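Side-chain contacts in extracellular ligand-binding receptor (Sphaerobacter thermophilus, PDB 4ZPJ), which probably binds a small solute between its two lobes and delivers it to an ABC transporter, and also binds zinc ions: residues A[158-161]-A[162-165]; A[204-207]-A[208-211]; A[266-269]-A[270-274]. All blocks are in the same frame, centred on the assembly; numbering follows the deposited sequence. Where two conformers were deposited one is given.

Contact 1. Residues A[158-161]-A[162-165]; sequences TRDP and AMRS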
loop_
_atom_site.group_PDB
_atom_site.type_symbol
_atom_site.label_atom_id
_atom_site.label_comp_id
_atom_site.label_asym_id
_atom_site.label_seq_id
_atom_site.Cartn_x
_atom_site.Cartn_y
_atom_site.Cartn_z
ATOM N N THR A 158 2.675 -10.815 -8.045
ATOM C CA THR A 158 3.816 -10.371 -8.843
ATOM C C THR A 158 5.087 -11.220 -8.646
ATOM O O THR A 158 5.964 -11.263 -9.528
ATOM C CB THR A 158 4.162 -8.848 -8.596
ATOM O OG1 THR A 158 4.386 -8.545 -7.194
ATOM C CG2 THR A 158 3.067 -7.937 -9.134
ATOM N N ARG A 159 5.215 -11.860 -7.497
ATOM C CA ARG A 159 6.423 -12.578 -7.169
ATOM C C ARG A 159 6.466 -14.036 -7.627
ATOM O O ARG A 159 7.532 -14.593 -7.851
ATOM C CB ARG A 159 6.642 -12.469 -5.665
ATOM C CG ARG A 159 7.081 -11.083 -5.267
ATOM C CD ARG A 159 6.843 -10.761 -3.814
ATOM N NE ARG A 159 7.464 -11.726 -2.932
ATOM C CZ ARG A 159 8.730 -11.686 -2.547
ATOM N NH1 ARG A 159 9.176 -12.628 -1.745
ATOM N NH2 ARG A 159 9.553 -10.719 -2.962
ATOM N N ASP A 160 5.309 -14.655 -7.759
ATOM C CA ASP A 160 5.208 -16.018 -8.241
ATOM C C ASP A 160 5.111 -15.965 -9.750
ATOM O O ASP A 160 4.129 -15.457 -10.263
ATOM C CB ASP A 160 3.961 -16.714 -7.639
ATOM C CG ASP A 160 3.861 -18.206 -8.015
ATOM O OD1 ASP A 160 4.541 -18.684 -8.972
ATOM O OD2 ASP A 160 3.061 -18.914 -7.366
ATOM N N PRO A 161 6.103 -16.530 -10.456
ATOM C CA PRO A 161 6.048 -16.508 -11.913
ATOM C C PRO A 161 4.782 -17.165 -12.489
ATOM O O PRO A 161 4.410 -16.829 -13.589
ATOM C CB PRO A 161 7.315 -17.282 -12.357
ATOM C CG PRO A 161 8.203 -17.355 -11.158
ATOM C CD PRO A 161 7.289 -17.247 -9.950
ATOM N N ALA A 162 4.113 -18.058 -11.761
ATOM C CA ALA A 162 2.876 -18.679 -12.315
ATOM C C ALA A 162 1.609 -17.832 -12.173
ATOM O O ALA A 162 0.663 -18.071 -12.904
ATOM C CB ALA A 162 2.632 -20.060 -11.724
HETATM N N MSE A 163 1.595 -16.870 -11.242
HETATM C CA MSE A 163 0.421 -16.025 -11.009
HETATM C C MSE A 163 0.516 -14.761 -11.781
HETATM O O MSE A 163 -0.504 -14.141 -12.070
HETATM C CB MSE A 163 0.317 -15.586 -9.558
HETATM C CG MSE A 163 -0.117 -16.736 -8.681
HETATM SE SE MSE A 163 -2.060 -16.902 -8.932
HETATM C CE MSE A 163 -2.554 -15.732 -7.420
ATOM N N ARG A 164 1.743 -14.352 -12.116
ATOM C CA ARG A 164 1.940 -13.119 -12.801
ATOM C C ARG A 164 1.513 -13.260 -14.213
ATOM O O ARG A 164 1.236 -14.364 -14.692
ATOM C CB ARG A 164 3.420 -12.578 -12.695
ATOM C CG ARG A 164 4.435 -13.256 -13.548
ATOM C CD ARG A 164 5.780 -12.513 -13.485
ATOM N NE ARG A 164 6.442 -12.488 -12.175
ATOM C CZ ARG A 164 7.654 -12.991 -11.913
ATOM N NH1 ARG A 164 8.361 -13.601 -12.843
ATOM N NH2 ARG A 164 8.189 -12.860 -10.696
ATOM N N SER A 165 1.440 -12.121 -14.885
ATOM C CA SER A 165 1.021 -12.090 -16.284
ATOM C C SER A 165 1.331 -10.717 -16.849
ATOM O O SER A 165 1.293 -9.737 -16.120
ATOM C CB SER A 165 -0.530 -12.376 -16.318
ATOM O OG SER A 165 -1.143 -11.888 -17.486
#
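The backbone doubles back after helix 156-159, bringing the CA atoms of T158 and R164 to 5.2 Å. D160 is the first residue to leave helical angles, and P161 and A162 follow in a type I beta-turn: the carbonyl O of D160 accepts from M163 N at 3.1 Å, standing well above the carbonyl plane, and from R164 N, almost in line with the C=O. The same residue closes an Asx turn, A162 N reaching D160 OD1 at 2.9 Å from above the carboxylate plane. R164 then carries its side chain back to the helix. Its CG sits between the backbone N and the carbonyl carbon (chi1 76°), and a bend at chi3 presents the guanidinium side-on to T158. NE and NH2 both grip T158 O, each at 3.0 Å, with that oxygen in the guanidinium plane, while P161 CA lies over one face. R137 of helix 130-142 binds the carbonyls of M163 and R164. A leucine in place of this R164 side chain would probably leave T158 O without its two donors and the turn less firmly tied to the helix. A positive group at the carboxyl end of a helix probably also interacts favourably with the helix dipole.

Contact 2. Residues A[204-207]-A[208-211]; sequences AGHE and EMAA. With ZN (zinc ion), chain G.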
loop_
_atom_site.group_PDB
_atom_site.type_symbol
_atom_site.label_atom_id
_atom_site.label_comp_id
_atom_site.label_asym_id
_atom_site.label_seq_id
_atom_site.Cartn_x
_atom_site.Cartn_y
_atom_site.Cartn_z
ATOM N N ALA A 204 -1.771 -11.312 5.031
ATOM C CA ALA A 204 -0.920 -10.129 4.882
ATOM C C ALA A 204 0.070 -10.000 6.044
ATOM O O ALA A 204 1.230 -9.610 5.856
ATOM C CB ALA A 204 -1.761 -8.874 4.751
ATOM N N GLY A 205 -0.401 -10.423 7.222
ATOM C CA GLY A 205 0.408 -10.488 8.438
ATOM C C GLY A 205 1.583 -11.453 8.354
ATOM O O GLY A 205 2.726 -11.095 8.646
ATOM N N HIS A 206 1.309 -12.684 7.950
ATOM C CA HIS A 206 2.381 -13.593 7.666
ATOM C C HIS A 206 3.378 -13.065 6.641
ATOM O O HIS A 206 4.570 -13.209 6.839
ATOM C CB HIS A 206 1.817 -14.895 7.200
ATOM C CG HIS A 206 1.188 -15.670 8.310
ATOM N ND1 HIS A 206 1.941 -16.255 9.307
ATOM C CD2 HIS A 206 -0.107 -15.919 8.607
ATOM C CE1 HIS A 206 1.132 -16.862 10.154
ATOM N NE2 HIS A 206 -0.113 -16.656 9.756
ATOM N N GLU A 207 2.879 -12.492 5.542
ATOM C CA GLU A 207 3.741 -12.037 4.442
ATOM C C GLU A 207 4.581 -10.862 4.863
ATOM O O GLU A 207 5.734 -10.766 4.428
ATOM C CB GLU A 207 2.928 -11.701 3.198
ATOM C CG GLU A 207 2.207 -12.932 2.599
ATOM C CD GLU A 207 1.447 -12.660 1.306
ATOM O OE1 GLU A 207 1.422 -11.489 0.815
ATOM O OE2 GLU A 207 0.888 -13.645 0.762
ATOM N N GLU A 208 4.021 -9.959 5.682
ATOM C CA GLU A 208 4.795 -8.833 6.264
ATOM C C GLU A 208 5.893 -9.292 7.238
ATOM O O GLU A 208 7.013 -8.736 7.249
ATOM C CB GLU A 208 3.878 -7.918 7.006
ATOM C CG GLU A 208 2.920 -7.127 6.124
ATOM C CD GLU A 208 3.422 -5.710 5.767
ATOM O OE1 GLU A 208 4.444 -5.257 6.368
ATOM O OE2 GLU A 208 2.744 -5.041 4.931
HETATM N N MSE A 209 5.588 -10.309 8.051
HETATM C CA MSE A 209 6.602 -10.875 8.958
HETATM C C MSE A 209 7.737 -11.466 8.141
HETATM O O MSE A 209 8.929 -11.236 8.427
HETATM C CB MSE A 209 6.027 -11.902 9.947
HETATM C CG MSE A 209 5.295 -11.133 11.031
HETATM SE SE MSE A 209 4.764 -12.263 12.566
HETATM C CE MSE A 209 3.919 -13.736 11.615
ATOM N N ALA A 210 7.380 -12.206 7.101
ATOM C CA ALA A 210 8.364 -12.884 6.267
ATOM C C ALA A 210 9.238 -11.922 5.516
ATOM O O ALA A 210 10.412 -12.193 5.317
ATOM C CB ALA A 210 7.663 -13.825 5.294
ATOM N N ALA A 211 8.694 -10.775 5.124
ATOM C CA ALA A 211 9.446 -9.827 4.342
ATOM C C ALA A 211 10.410 -9.114 5.274
ATOM O O ALA A 211 11.556 -8.872 4.921
ATOM C CB ALA A 211 8.511 -8.864 3.625
HETATM ZN ZN ZN G . -1.825 -17.580 10.692
HETATM O O HOH W 1 -3.327 -17.473 9.033
HETATM O O HOH W 2 -0.960 -18.298 12.341
#
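The imidazole of H206 runs side by side with the chain of M209, and the selenomethionine methyl CE comes to 3.9 Å from H206 ND1, approaching the ring obliquely. The other end of the ring is given to metal: NE2 binds a zinc ion at 2.2 Å, and the ion is almost equally far from CD2 and CE1, so it lies close to the direction in which NE2 points. At the ring edge, in its plane, is one of two waters on the zinc, bound to it at 2.0 Å. D201 OD1, from the loop just before helix 203-218, completes the group of four ligands.

With CG turned anti to the carbonyl carbon (chi1 -73°), the ring leans off the helix towards the metal. M209 leaves one turn later with the same first torsion and a bend at chi3 that brings CE round to the imidazole, while the residue packs on strands 194-200 and 222-229. Regular i to i+4 bonds keep these positions fixed, among them A210 N to H206 O at 3.0 Å. E208 is folded at chi2, its CG pressed to 3.0 Å from A204 O. The side chain packs beside F254 and F256 of strand 252-256; its OE1 lies close to D179, and OE2 accepts a weak hydrogen bond from G176 N. E207 extends in a different direction, roughly across that of E208, its OE1 held by N175 and by the backbone N of Q155.

The unit is a beta-alpha-beta crossover whose helix begins with a zinc site. The methyl gives ND1 an apolar neighbour, the zinc bond fixes where NE2 points, and the metal probably polarises the ring and its waters. The closeness of E208 and D179 suggests that one of the two carboxylates may carry a proton.

Contact 3. Residues A[266-269]-A[270-274]; sequences FLVQ and YQEFG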
loop_
_atom_site.group_PDB
_atom_site.type_symbol
_atom_site.label_atom_id
_atom_site.label_comp_id
_atom_site.label_asym_id
_atom_site.label_seq_id
_atom_site.Cartn_x
_atom_site.Cartn_y
_atom_site.Cartn_z
ATOM N N PHE A 266 -3.501 -1.922 19.639
ATOM C CA PHE A 266 -2.178 -2.407 19.932
ATOM C C PHE A 266 -1.206 -1.276 20.359
ATOM O O PHE A 266 -0.548 -1.378 21.413
ATOM C CB PHE A 266 -1.572 -3.170 18.757
ATOM C CG PHE A 266 -0.138 -3.568 18.988
ATOM C CD1 PHE A 266 0.169 -4.691 19.702
ATOM C CD2 PHE A 266 0.899 -2.767 18.531
ATOM C CE1 PHE A 266 1.499 -5.039 19.940
ATOM C CE2 PHE A 266 2.236 -3.094 18.771
ATOM C CZ PHE A 266 2.538 -4.238 19.475
ATOM N N LEU A 267 -1.098 -0.220 19.551
ATOM C CA LEU A 267 -0.127 0.835 19.873
ATOM C C LEU A 267 -0.450 1.480 21.175
ATOM O O LEU A 267 0.424 1.679 22.001
ATOM C CB LEU A 267 -0.063 1.889 18.777
ATOM C CG LEU A 267 0.774 1.359 17.630
ATOM C CD1 LEU A 267 0.622 2.199 16.398
ATOM C CD2 LEU A 267 2.222 1.276 18.061
ATOM N N VAL A 268 -1.721 1.743 21.415
ATOM C CA VAL A 268 -2.096 2.452 22.618
ATOM C C VAL A 268 -1.767 1.550 23.815
ATOM O O VAL A 268 -1.287 2.036 24.839
ATOM C CB VAL A 268 -3.619 2.859 22.624
ATOM C CG1 VAL A 268 -4.136 3.099 24.038
ATOM C CG2 VAL A 268 -3.890 4.111 21.780
ATOM N N GLN A 269 -2.011 0.249 23.701
ATOM C CA GLN A 269 -1.804 -0.636 24.860
ATOM C C GLN A 269 -0.324 -0.942 25.039
ATOM O O GLN A 269 0.166 -1.144 26.148
ATOM C CB GLN A 269 -2.638 -1.915 24.763
ATOM C CG GLN A 269 -4.156 -1.638 24.727
ATOM C CD GLN A 269 -4.990 -2.908 24.551
ATOM O OE1 GLN A 269 -4.525 -4.020 24.779
ATOM N NE2 GLN A 269 -6.215 -2.741 24.126
ATOM N N TYR A 270 0.393 -0.922 23.945
ATOM C CA TYR A 270 1.839 -1.043 24.002
ATOM C C TYR A 270 2.421 0.058 24.875
ATOM O O TYR A 270 3.300 -0.206 25.684
ATOM C CB TYR A 270 2.430 -1.047 22.600
ATOM C CG TYR A 270 3.862 -1.480 22.534
ATOM C CD1 TYR A 270 4.202 -2.844 22.406
ATOM C CD2 TYR A 270 4.883 -0.562 22.591
ATOM C CE1 TYR A 270 5.523 -3.257 22.325
ATOM C CE2 TYR A 270 6.207 -0.967 22.492
ATOM C CZ TYR A 270 6.518 -2.306 22.356
ATOM O OH TYR A 270 7.827 -2.695 22.307
ATOM N N GLN A 271 1.877 1.255 24.800
ATOM C CA GLN A 271 2.388 2.334 25.610
ATOM C C GLN A 271 1.848 2.288 27.010
ATOM O O GLN A 271 2.579 2.424 27.965
ATOM C CB GLN A 271 2.011 3.660 24.989
ATOM C CG GLN A 271 2.401 4.867 25.817
ATOM C CD GLN A 271 1.615 6.090 25.379
ATOM O OE1 GLN A 271 0.399 6.030 25.154
ATOM N NE2 GLN A 271 2.307 7.198 25.252
ATOM N N GLU A 272 0.547 2.097 27.131
ATOM C CA GLU A 272 -0.101 2.061 28.443
ATOM C C GLU A 272 0.416 0.947 29.352
ATOM O O GLU A 272 0.518 1.125 30.553
ATOM C CB GLU A 272 -1.632 1.946 28.277
ATOM C CG GLU A 272 -2.241 3.234 27.749
ATOM C CD GLU A 272 -3.757 3.212 27.683
ATOM O OE1 GLU A 272 -4.368 2.117 27.610
ATOM O OE2 GLU A 272 -4.346 4.321 27.690
ATOM N N PHE A 273 0.775 -0.176 28.755
ATOM C CA PHE A 273 1.251 -1.362 29.490
ATOM C C PHE A 273 2.721 -1.185 29.866
ATOM O O PHE A 273 3.221 -1.884 30.730
ATOM C CB PHE A 273 1.077 -2.567 28.582
ATOM C CG PHE A 273 0.998 -3.888 29.269
ATOM C CD1 PHE A 273 -0.144 -4.260 29.955
ATOM C CD2 PHE A 273 2.025 -4.829 29.113
ATOM C CE1 PHE A 273 -0.222 -5.505 30.556
ATOM C CE2 PHE A 273 1.951 -6.076 29.703
ATOM C CZ PHE A 273 0.824 -6.418 30.427
ATOM N N GLY A 274 3.427 -0.235 29.248
ATOM C CA GLY A 274 4.748 0.101 29.768
ATOM C C GLY A 274 5.881 -0.333 28.848
ATOM O O GLY A 274 7.041 0.023 29.074
#
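F266 and Y270 lie side by side one helical turn apart, pointing the same way, with ring centroids 5.5 Å apart and planes inclined at 37°, an oblique pairing. The contact is made by F266 CZ and Y270 CD1, at 3.6 Å, while Y270 CB lies over one face of the phenylalanine. Both side chains set CG anti to the backbone N (chi1 174° and -167°), which sends the two rings off the same flank of helix 261-272 towards strands 252-256 and 281-283 and helix 237-246. F266 also stacks on H198, and the hydroxyl of Y270 is bonded to I279 O. On another flank V268 and E272 run alongside each other: V268 CG1 rests 3.7 Å from E272 CD, a methyl against the carboxylate. Beneath them E272 N meets V268 O at 2.9 Å in a nearly straight bond. Near the helix end, F273 CB sits close to Q269 O, which accepts from F273 N, and the amide of Q269 is held by the backbone of F236 and Q234. G274 then adopts positive phi, where a side chain would be jammed against the preceding carbonyl. The inner flank is thus aromatic and apolar, its buried hydroxyl satisfied by a carbonyl, while the carboxylate of E272 is kept on the exposed flank.

From the N terminus the three contacts follow in series; none nests within or crosses another. Contact 1 closes the short turn between helix 156-159 and strand 168-170, one of the two outermost strands of the mixed sheet. Contact 2 lies within the crossover from strand 194-200 to strand 222-229, and contact 3 within that from strand 252-256 to strand 281-283, so both helices pack on the four-stranded parallel sheet. Strand 194-200 serves both, being touched by side chains of each contact. Contacts 1 and 2 come within about 7 Å at their nearest atoms, and the C-terminal residue F423 lies beside both, its O bonded by R159 and the residue itself touched by the side chain of A211.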